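Dehydrogenase (Sinorhizobium meliloti, PDB 3UOE) probably acts as an NAD(P)-dependent oxidoreductase of the malate/L-lactate dehydrogenase (LDH2/MDH2) family, its substrate not being established. Local coordinates at residues Leu75-Asp80 / Leu276-Pro281; Glu60-Pro65 / Ala331-Ala336; Val223-Arg228 / Ala236-Ile241; Leu129-Ile134 / Ala261-Ser266. All coordinates share one frame; numbering follows the deposited sequence.

Contact 1 of 4, residues Leu75-Asp80 / Leu276-Pro281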
# COMPACT_ATOMS: atom_id res chain seq x y z
N LEU A 75 8.24 -11.55 24.52
CA LEU A 75 7.03 -11.05 25.15
C LEU A 75 6.94 -11.47 26.62
O LEU A 75 6.62 -10.65 27.49
CB LEU A 75 5.79 -11.53 24.40
CG LEU A 75 5.67 -11.13 22.93
CD1 LEU A 75 4.45 -11.79 22.30
CD2 LEU A 75 5.60 -9.61 22.77
N LEU A 76 7.21 -12.74 26.89
CA LEU A 76 7.21 -13.25 28.25
C LEU A 76 8.18 -12.44 29.10
O LEU A 76 7.87 -12.04 30.22
CB LEU A 76 7.57 -14.74 28.28
CG LEU A 76 6.62 -15.71 27.57
CD1 LEU A 76 7.12 -17.14 27.64
CD2 LEU A 76 5.20 -15.61 28.15
N SER A 77 9.36 -12.18 28.55
CA SER A 77 10.38 -11.42 29.26
C SER A 77 9.93 -9.97 29.51
O SER A 77 10.13 -9.42 30.60
CB SER A 77 11.70 -11.45 28.48
OG SER A 77 12.73 -10.84 29.20
N ARG A 78 9.32 -9.37 28.50
CA ARG A 78 8.85 -8.00 28.61
C ARG A 78 7.74 -7.87 29.65
O ARG A 78 7.63 -6.87 30.35
CB ARG A 78 8.40 -7.48 27.24
CG ARG A 78 9.55 -7.30 26.25
CD ARG A 78 9.08 -6.73 24.90
NE ARG A 78 8.50 -5.40 25.06
CZ ARG A 78 9.22 -4.28 25.14
NH1 ARG A 78 10.55 -4.32 25.05
NH2 ARG A 78 8.60 -3.11 25.29
N LEU A 79 6.91 -8.90 29.75
CA LEU A 79 5.87 -8.94 30.75
C LEU A 79 6.48 -9.01 32.15
O LEU A 79 6.11 -8.23 33.03
CB LEU A 79 4.96 -10.14 30.51
CG LEU A 79 4.01 -10.01 29.31
CD1 LEU A 79 3.50 -11.37 28.88
CD2 LEU A 79 2.86 -9.04 29.62
N ASP A 80 7.41 -9.94 32.35
CA ASP A 80 8.09 -10.11 33.63
C ASP A 80 8.79 -8.83 34.09
O ASP A 80 9.06 -8.65 35.28
CB ASP A 80 9.15 -11.21 33.52
CG ASP A 80 8.55 -12.60 33.48
OD1 ASP A 80 7.42 -12.80 33.99
OD2 ASP A 80 9.23 -13.50 32.95
N LEU A 276 12.37 -6.03 19.45
CA LEU A 276 13.41 -7.05 19.41
C LEU A 276 14.31 -7.00 20.65
O LEU A 276 15.39 -7.57 20.66
CB LEU A 276 14.25 -6.88 18.14
CG LEU A 276 13.44 -6.93 16.84
CD1 LEU A 276 14.33 -6.55 15.67
CD2 LEU A 276 12.81 -8.30 16.63
N ASP A 277 13.88 -6.28 21.68
CA ASP A 277 14.62 -6.24 22.93
C ASP A 277 13.64 -6.30 24.08
O ASP A 277 12.44 -6.13 23.89
CB ASP A 277 15.47 -4.96 23.03
CG ASP A 277 14.63 -3.71 23.26
OD1 ASP A 277 14.00 -3.60 24.34
OD2 ASP A 277 14.60 -2.84 22.37
N ASP A 278 14.15 -6.56 25.27
CA ASP A 278 13.32 -6.54 26.46
C ASP A 278 13.88 -5.51 27.41
O ASP A 278 13.97 -5.76 28.61
CB ASP A 278 13.29 -7.91 27.12
CG ASP A 278 14.67 -8.43 27.45
OD1 ASP A 278 15.67 -7.70 27.22
OD2 ASP A 278 14.78 -9.57 27.94
N ILE A 279 14.25 -4.35 26.87
CA ILE A 279 14.86 -3.30 27.67
C ILE A 279 14.07 -1.99 27.59
O ILE A 279 13.93 -1.28 28.60
CB ILE A 279 16.29 -3.01 27.17
CG1 ILE A 279 17.19 -4.22 27.42
CG2 ILE A 279 16.85 -1.79 27.87
CD1 ILE A 279 18.50 -4.17 26.66
N HIS A 280 13.57 -1.68 26.40
CA HIS A 280 12.97 -0.39 26.13
C HIS A 280 11.49 -0.50 25.85
O HIS A 280 11.01 -1.55 25.42
CB HIS A 280 13.67 0.28 24.94
CG HIS A 280 15.15 0.39 25.10
ND1 HIS A 280 16.04 -0.36 24.36
CD2 HIS A 280 15.90 1.11 25.97
CE1 HIS A 280 17.27 -0.08 24.74
NE2 HIS A 280 17.21 0.81 25.71
N PRO A 281 10.77 0.61 26.08
CA PRO A 281 9.35 0.71 25.73
C PRO A 281 9.15 0.40 24.24
O PRO A 281 9.96 0.81 23.43
CB PRO A 281 9.02 2.19 26.01
CG PRO A 281 10.02 2.61 27.07
CD PRO A 281 11.28 1.82 26.75
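R78 and D278 mark the closest backbone approach, their CA atoms 5.2 Å apart, where the last turns of helix 72-80 meet an irregular loop folded round an Asx turn at D277. D277 OD1 braces the loop, accepting from both I279 N and H280 N; aspartate suits the place because its short carboxylate can reach its own backbone two and three residues on. R78 takes two carbonyls of this loop, those of D277 and H280. Its chain bends at chi3 (62°), bringing the edge of the guanidinium to H280 O, which R78 NH1 holds at 2.8 Å and R78 NH2 at 2.9 Å, while NH1 also reaches D277 O from above the plane of that carbonyl. NE is held by N138, so the group is fixed in its rotation, and a salt bridge from R78 NH1 to D277 OD1 (3.6 Å) adds attraction. A leucine in place of R78 would probably leave the carbonyls of D277 and H280 without their donors and the loop less firmly tied to the helix. Next to R78, S77, small and polar at a partly exposed site, donates from OG to D278 OD2, 2.7 Å away on the anti side of the carboxylate.

Contact 2 of 4, residues Glu60-Pro65 / Ala331-Ala336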
# COMPACT_ATOMS: atom_id res chain seq x y z
N GLU A 60 2.83 -19.83 12.65
CA GLU A 60 3.45 -21.15 12.51
C GLU A 60 2.69 -22.01 11.50
O GLU A 60 3.28 -22.52 10.55
CB GLU A 60 3.49 -21.88 13.85
CG GLU A 60 4.32 -21.21 14.92
CD GLU A 60 5.82 -21.29 14.63
OE1 GLU A 60 6.21 -21.89 13.61
OE2 GLU A 60 6.60 -20.75 15.44
N LEU A 61 1.38 -22.15 11.69
CA LEU A 61 0.56 -23.00 10.83
C LEU A 61 0.60 -22.57 9.36
O LEU A 61 0.49 -23.40 8.45
CB LEU A 61 -0.90 -23.04 11.31
CG LEU A 61 -1.24 -23.72 12.64
CD1 LEU A 61 -2.65 -23.33 13.09
CD2 LEU A 61 -1.08 -25.24 12.57
N ARG A 62 0.76 -21.27 9.13
CA ARG A 62 0.71 -20.72 7.78
C ARG A 62 2.08 -20.63 7.10
O ARG A 62 2.20 -20.09 6.01
CB ARG A 62 0.02 -19.36 7.77
CG ARG A 62 -1.44 -19.42 8.18
CD ARG A 62 -2.03 -18.05 8.41
NE ARG A 62 -3.47 -18.11 8.27
CZ ARG A 62 -4.33 -17.78 9.22
NH1 ARG A 62 -3.89 -17.33 10.39
NH2 ARG A 62 -5.64 -17.88 9.01
N GLY A 63 3.10 -21.15 7.76
CA GLY A 63 4.44 -21.13 7.20
C GLY A 63 5.16 -19.80 7.37
O GLY A 63 6.02 -19.45 6.57
N LEU A 64 4.81 -19.06 8.42
CA LEU A 64 5.50 -17.81 8.74
C LEU A 64 6.11 -17.88 10.14
O LEU A 64 5.70 -17.15 11.04
CB LEU A 64 4.54 -16.63 8.61
CG LEU A 64 5.15 -15.23 8.62
CD1 LEU A 64 5.76 -14.88 7.26
CD2 LEU A 64 4.08 -14.22 9.01
N PRO A 65 7.09 -18.77 10.34
CA PRO A 65 7.68 -18.95 11.67
C PRO A 65 8.38 -17.70 12.18
O PRO A 65 8.60 -17.57 13.38
CB PRO A 65 8.70 -20.08 11.44
CG PRO A 65 8.95 -20.08 9.94
CD PRO A 65 7.60 -19.76 9.38
N ALA A 331 -3.84 -23.12 2.25
CA ALA A 331 -3.37 -24.47 1.95
C ALA A 331 -2.33 -24.95 2.97
O ALA A 331 -2.36 -26.10 3.40
CB ALA A 331 -2.82 -24.56 0.52
N ARG A 332 -1.41 -24.07 3.35
CA ARG A 332 -0.40 -24.45 4.35
C ARG A 332 -1.03 -24.69 5.72
O ARG A 332 -0.65 -25.63 6.41
CB ARG A 332 0.71 -23.41 4.43
CG ARG A 332 1.56 -23.34 3.18
CD ARG A 332 2.74 -22.38 3.32
NE ARG A 332 2.36 -20.97 3.26
CZ ARG A 332 2.25 -20.26 2.14
NH1 ARG A 332 2.49 -20.84 0.96
NH2 ARG A 332 1.91 -18.98 2.20
N ARG A 333 -2.00 -23.87 6.09
CA ARG A 333 -2.63 -24.04 7.40
C ARG A 333 -3.30 -25.40 7.50
O ARG A 333 -3.12 -26.12 8.48
CB ARG A 333 -3.65 -22.93 7.69
CG ARG A 333 -4.21 -23.00 9.10
CD ARG A 333 -5.35 -22.00 9.31
NE ARG A 333 -5.65 -21.85 10.72
CZ ARG A 333 -6.36 -22.73 11.44
NH1 ARG A 333 -6.84 -23.82 10.87
NH2 ARG A 333 -6.57 -22.51 12.73
N ALA A 334 -4.07 -25.75 6.48
CA ALA A 334 -4.79 -27.01 6.43
C ALA A 334 -3.84 -28.20 6.57
O ALA A 334 -4.18 -29.19 7.21
CB ALA A 334 -5.61 -27.12 5.15
N ALA A 335 -2.67 -28.11 5.96
CA ALA A 335 -1.71 -29.21 6.00
C ALA A 335 -1.01 -29.33 7.35
O ALA A 335 -0.72 -30.43 7.82
CB ALA A 335 -0.69 -29.08 4.86
N ALA A 336 -0.73 -28.20 7.99
CA ALA A 336 -0.02 -28.22 9.27
C ALA A 336 -0.94 -28.60 10.42
O ALA A 336 -0.51 -29.20 11.41
CB ALA A 336 0.66 -26.88 9.54
O HOH W 1 2.24 -17.66 4.92
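The end of helix 46-61 is pressed against the side of helix 327-339, and L61 forms the tight centre of the meeting. L61 CD2 lies 3.9 Å from A336 CB, and L61 O sits 3.4 Å from R333 CA in a CA-H...O contact. Alanine suits position 336 because its methyl points at L61 and the backbones can come close; leucine suits 61 because its two methyls serve different partners. While CD2 meets A336, CD1 rests over one face of the R333 guanidinium, offset toward the rim.

R333 runs out extended, with CG anti to its backbone N (chi1 -174°), and crosses R62, whose guanidinium has R333 CD over one face. The two like charges are probably balanced by E58, which pairs with both arginines, and R62 has a second partner in E148. With R333 replaced, an alanine here would probably leave L61 CD1 without the flat group lying against it and E58 without one of its two cations.

Toward solvent the packing gives way to polar reach. R332, bent at chi3, sends NE to R62 O at 2.9 Å, with the acceptor in the plane of its guanidinium; a water takes a hydrogen bond from R332 NH2 and gives one to the same carbonyl. G63, at positive phi, lies alongside, and a CB there would come tightly against R332 CD. Glycine also fits the local backbone, as the C-prime residue of the Schellman motif that ends helix 46-61.

Contact 3 of 4, residues Val223-Arg228 / Ala236-Ile241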
# COMPACT_ATOMS: atom_id res chain seq x y z
N VAL A 223 23.02 -6.08 3.84
CA VAL A 223 24.39 -5.60 3.86
C VAL A 223 24.81 -5.59 5.31
O VAL A 223 23.96 -5.61 6.19
CB VAL A 223 24.52 -4.18 3.29
CG1 VAL A 223 24.19 -4.17 1.82
CG2 VAL A 223 23.64 -3.20 4.06
N ASP A 224 26.11 -5.59 5.57
CA ASP A 224 26.57 -5.55 6.95
C ASP A 224 26.54 -4.12 7.47
O ASP A 224 26.08 -3.22 6.78
CB ASP A 224 27.97 -6.16 7.09
CG ASP A 224 28.99 -5.48 6.21
OD1 ASP A 224 28.92 -4.24 6.06
OD2 ASP A 224 29.87 -6.20 5.68
N ARG A 225 27.03 -3.94 8.70
CA ARG A 225 27.02 -2.65 9.36
C ARG A 225 27.83 -1.59 8.61
O ARG A 225 27.62 -0.40 8.81
CB ARG A 225 27.57 -2.80 10.79
CG ARG A 225 28.97 -3.42 10.83
CD ARG A 225 29.41 -3.75 12.26
NE ARG A 225 28.68 -4.88 12.84
CZ ARG A 225 29.03 -5.50 13.96
NH1 ARG A 225 30.11 -5.10 14.63
NH2 ARG A 225 28.31 -6.52 14.42
N ASP A 226 28.75 -2.02 7.76
CA ASP A 226 29.54 -1.07 6.98
C ASP A 226 28.86 -0.74 5.67
O ASP A 226 29.30 0.17 4.96
CB ASP A 226 30.93 -1.63 6.69
CG ASP A 226 31.72 -1.92 7.95
OD1 ASP A 226 31.60 -1.14 8.92
OD2 ASP A 226 32.44 -2.94 7.98
N GLY A 227 27.81 -1.49 5.34
CA GLY A 227 27.10 -1.30 4.08
C GLY A 227 27.57 -2.22 2.97
O GLY A 227 27.23 -2.03 1.81
N ARG A 228 28.35 -3.24 3.32
CA ARG A 228 28.83 -4.18 2.31
C ARG A 228 27.91 -5.39 2.20
O ARG A 228 27.53 -5.97 3.20
CB ARG A 228 30.27 -4.61 2.62
CG ARG A 228 31.26 -3.45 2.63
CD ARG A 228 32.71 -3.92 2.69
NE ARG A 228 33.63 -2.83 2.35
CZ ARG A 228 34.22 -2.03 3.24
NH1 ARG A 228 34.00 -2.20 4.54
NH2 ARG A 228 35.03 -1.07 2.83
N ALA A 236 24.36 -9.58 8.79
CA ALA A 236 23.06 -9.01 8.43
C ALA A 236 22.31 -8.47 9.65
O ALA A 236 21.69 -7.42 9.57
CB ALA A 236 22.22 -10.05 7.68
N GLN A 237 22.35 -9.20 10.77
CA GLN A 237 21.60 -8.80 11.96
C GLN A 237 22.00 -7.39 12.39
O GLN A 237 21.18 -6.61 12.86
CB GLN A 237 21.80 -9.79 13.11
CG GLN A 237 20.96 -11.07 13.00
CD GLN A 237 21.06 -11.97 14.24
OE1 GLN A 237 22.13 -12.16 14.80
NE2 GLN A 237 19.93 -12.51 14.67
N ALA A 238 23.28 -7.07 12.22
CA ALA A 238 23.80 -5.78 12.63
C ALA A 238 23.82 -4.81 11.46
O ALA A 238 24.32 -3.68 11.60
CB ALA A 238 25.19 -5.94 13.23
N GLY A 239 23.29 -5.24 10.32
CA GLY A 239 23.35 -4.45 9.10
C GLY A 239 22.02 -3.84 8.70
O GLY A 239 21.33 -3.24 9.51
N ALA A 240 21.66 -4.01 7.43
CA ALA A 240 20.41 -3.48 6.91
C ALA A 240 19.86 -4.35 5.78
O ALA A 240 20.61 -4.91 4.97
CB ALA A 240 20.57 -2.02 6.45
N ILE A 241 18.54 -4.47 5.75
CA ILE A 241 17.86 -5.31 4.79
C ILE A 241 17.42 -4.43 3.64
O ILE A 241 17.13 -3.25 3.83
CB ILE A 241 16.62 -5.99 5.45
CG1 ILE A 241 17.07 -6.92 6.58
CG2 ILE A 241 15.82 -6.77 4.42
CD1 ILE A 241 15.94 -7.38 7.50
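G239 comes so close to V223 and D224 that a side chain could not fit: its CA lies 3.2 Å from V223 O in a CA-H...O contact, and a CB would collide with that oxygen and with D224 CA. Glycine is therefore the residue the place demands, and it lies in the short link between helix 233-237 and strand 240-241.

Next to it V223 and A240 form an antiparallel, hydrogen-bonded pair. V223 N donates to A240 O at 2.9 Å, and A240 N returns the bond to V223 O at 3.1 Å. Their side chains share one face of the sheet, where V223 CG2 stands 4.1 Å from A240 CB; the small alanine suits a buried site already closed in by H168 and A175.

Beyond V223 the chain reverses in a type I turn from D224 to G227. D224 OD1 accepts from D226 N and R228 N, which approach from opposite faces of the carboxylate plane, the first bond making an Asx turn. G227 takes backbone angles at which a CB would jam against the preceding carbonyl. From this turn R225 leans back across the contact, its chain bent at chi3 (71°), until R225 NH2 is 3.4 Å from A238 CB on the solvent-exposed side of the contact. R225 O accepts from R314 of the second subunit.

The pair thus joins the central and one outer strand of a three-stranded antiparallel sheet, 229-230, 222-223 and 240-241, while A236 and I241 pack on helix 204-213.

Contact 4 of 4, residues Leu129-Ile134 / Ala261-Ser266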
# COMPACT_ATOMS: atom_id res chain seq x y z
N LEU A 129 -16.25 4.67 6.88
CA LEU A 129 -14.79 4.59 6.91
C LEU A 129 -14.34 5.06 8.29
O LEU A 129 -14.83 6.07 8.80
CB LEU A 129 -14.19 5.47 5.82
CG LEU A 129 -12.72 5.92 5.87
CD1 LEU A 129 -11.78 4.87 5.29
CD2 LEU A 129 -12.54 7.25 5.12
N ALA A 130 -13.40 4.34 8.88
CA ALA A 130 -12.86 4.72 10.18
C ALA A 130 -11.43 4.25 10.33
O ALA A 130 -11.00 3.28 9.69
CB ALA A 130 -13.72 4.19 11.31
N ILE A 131 -10.68 4.93 11.19
CA ILE A 131 -9.30 4.56 11.41
C ILE A 131 -8.96 4.56 12.90
O ILE A 131 -9.39 5.44 13.64
CB ILE A 131 -8.34 5.54 10.69
CG1 ILE A 131 -6.89 5.13 10.92
CG2 ILE A 131 -8.61 6.98 11.16
CD1 ILE A 131 -5.90 5.72 9.90
N ALA A 132 -8.20 3.56 13.31
CA ALA A 132 -7.61 3.54 14.63
C ALA A 132 -6.08 3.63 14.52
O ALA A 132 -5.43 2.85 13.80
CB ALA A 132 -8.04 2.30 15.41
N ALA A 133 -5.51 4.61 15.22
CA ALA A 133 -4.08 4.85 15.19
C ALA A 133 -3.51 4.56 16.56
O ALA A 133 -3.78 5.27 17.53
CB ALA A 133 -3.79 6.29 14.77
N ILE A 134 -2.70 3.50 16.63
CA ILE A 134 -2.22 2.94 17.89
C ILE A 134 -0.76 3.27 18.16
O ILE A 134 0.08 3.16 17.27
CB ILE A 134 -2.34 1.39 17.89
CG1 ILE A 134 -3.78 0.96 17.60
CG2 ILE A 134 -1.84 0.81 19.20
CD1 ILE A 134 -3.87 -0.45 17.03
N ALA A 261 3.77 7.19 11.78
CA ALA A 261 4.25 8.22 12.69
C ALA A 261 3.28 9.38 12.79
O ALA A 261 2.87 9.76 13.89
CB ALA A 261 5.63 8.73 12.24
N ALA A 262 2.92 9.95 11.64
CA ALA A 262 2.06 11.12 11.60
C ALA A 262 0.75 10.90 12.33
O ALA A 262 0.31 11.76 13.08
CB ALA A 262 1.78 11.52 10.16
N LEU A 263 0.12 9.75 12.10
CA LEU A 263 -1.21 9.50 12.62
C LEU A 263 -1.22 8.86 14.00
O LEU A 263 -2.01 9.26 14.86
CB LEU A 263 -2.02 8.67 11.62
CG LEU A 263 -2.15 9.36 10.26
CD1 LEU A 263 -2.85 8.46 9.22
CD2 LEU A 263 -2.89 10.67 10.41
N ALA A 264 -0.35 7.87 14.21
CA ALA A 264 -0.28 7.17 15.49
C ALA A 264 0.51 7.96 16.53
O ALA A 264 0.31 7.78 17.73
CB ALA A 264 0.33 5.77 15.32
N GLY A 265 1.40 8.83 16.05
CA GLY A 265 2.26 9.60 16.93
C GLY A 265 3.27 8.69 17.61
O GLY A 265 3.64 8.89 18.76
N SER A 266 3.70 7.66 16.90
CA SER A 266 4.75 6.78 17.38
C SER A 266 6.06 7.36 16.87
O SER A 266 6.07 8.35 16.16
CB SER A 266 4.54 5.38 16.82
OG SER A 266 4.26 5.44 15.42
O HOH W 2 -2.11 7.10 18.75
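A133 is the small bump of strand 129-137 that meets the end of helix 246-264, in a buried helix-on-sheet packing against the mixed seven-stranded sheet. A133 CB sits in the shallow hollow between L263 and A264, 3.5 Å from L263 O and 3.7 Å from A264 CA. Alanine suits the spot because the helix comes within 4.5 Å of the strand, measured between the CA atoms of A133 and A264, leaving little room between strand and helix.

Two residues back on the same face, where the helix end no longer lies so close, a longer residue bridges the distance. I131 carries CG1 anti to its backbone N (chi1 -179°), which extends the chain to touch L263 CD1 with CD1 at 4.2 Å, the two side chains crossing at about a right angle. F99 of the adjoining strand 99-105 packs against I131, A133 and L263, while L129 of the second subunit packs on I131. The opposite side of the strand is lined by helix 109-127, which I134 meets through V112 and M113.

G265, with positive phi, follows the helix as the chain turns away. No direct hydrogen bond joins the two segments; their closest approach is the methyl of A264, whose CB lies 3.3 Å from I134 O.

How the contacts relate
Contact 4 is the buried one, carried by methyl groups set against one another and against backbone carbonyls, whereas contact 1 is a surface contact carried by charged and polar groups. Contacts 2 and 3 are partly buried and mix the two: 2 has an apolar centre with arginines round it, and 3 depends on backbone pairing and glycine. No two of them touch, and contacts 2 and 4 lie on opposite sides of the chain's centre, about 31 Å apart between centres. Helices 46-61 and 72-80, used by 2 and 1, are successive in the chain, as are strand 240-241 and helix 246-264, used by 3 and 4. Only contacts 3 and 4 meet the second subunit.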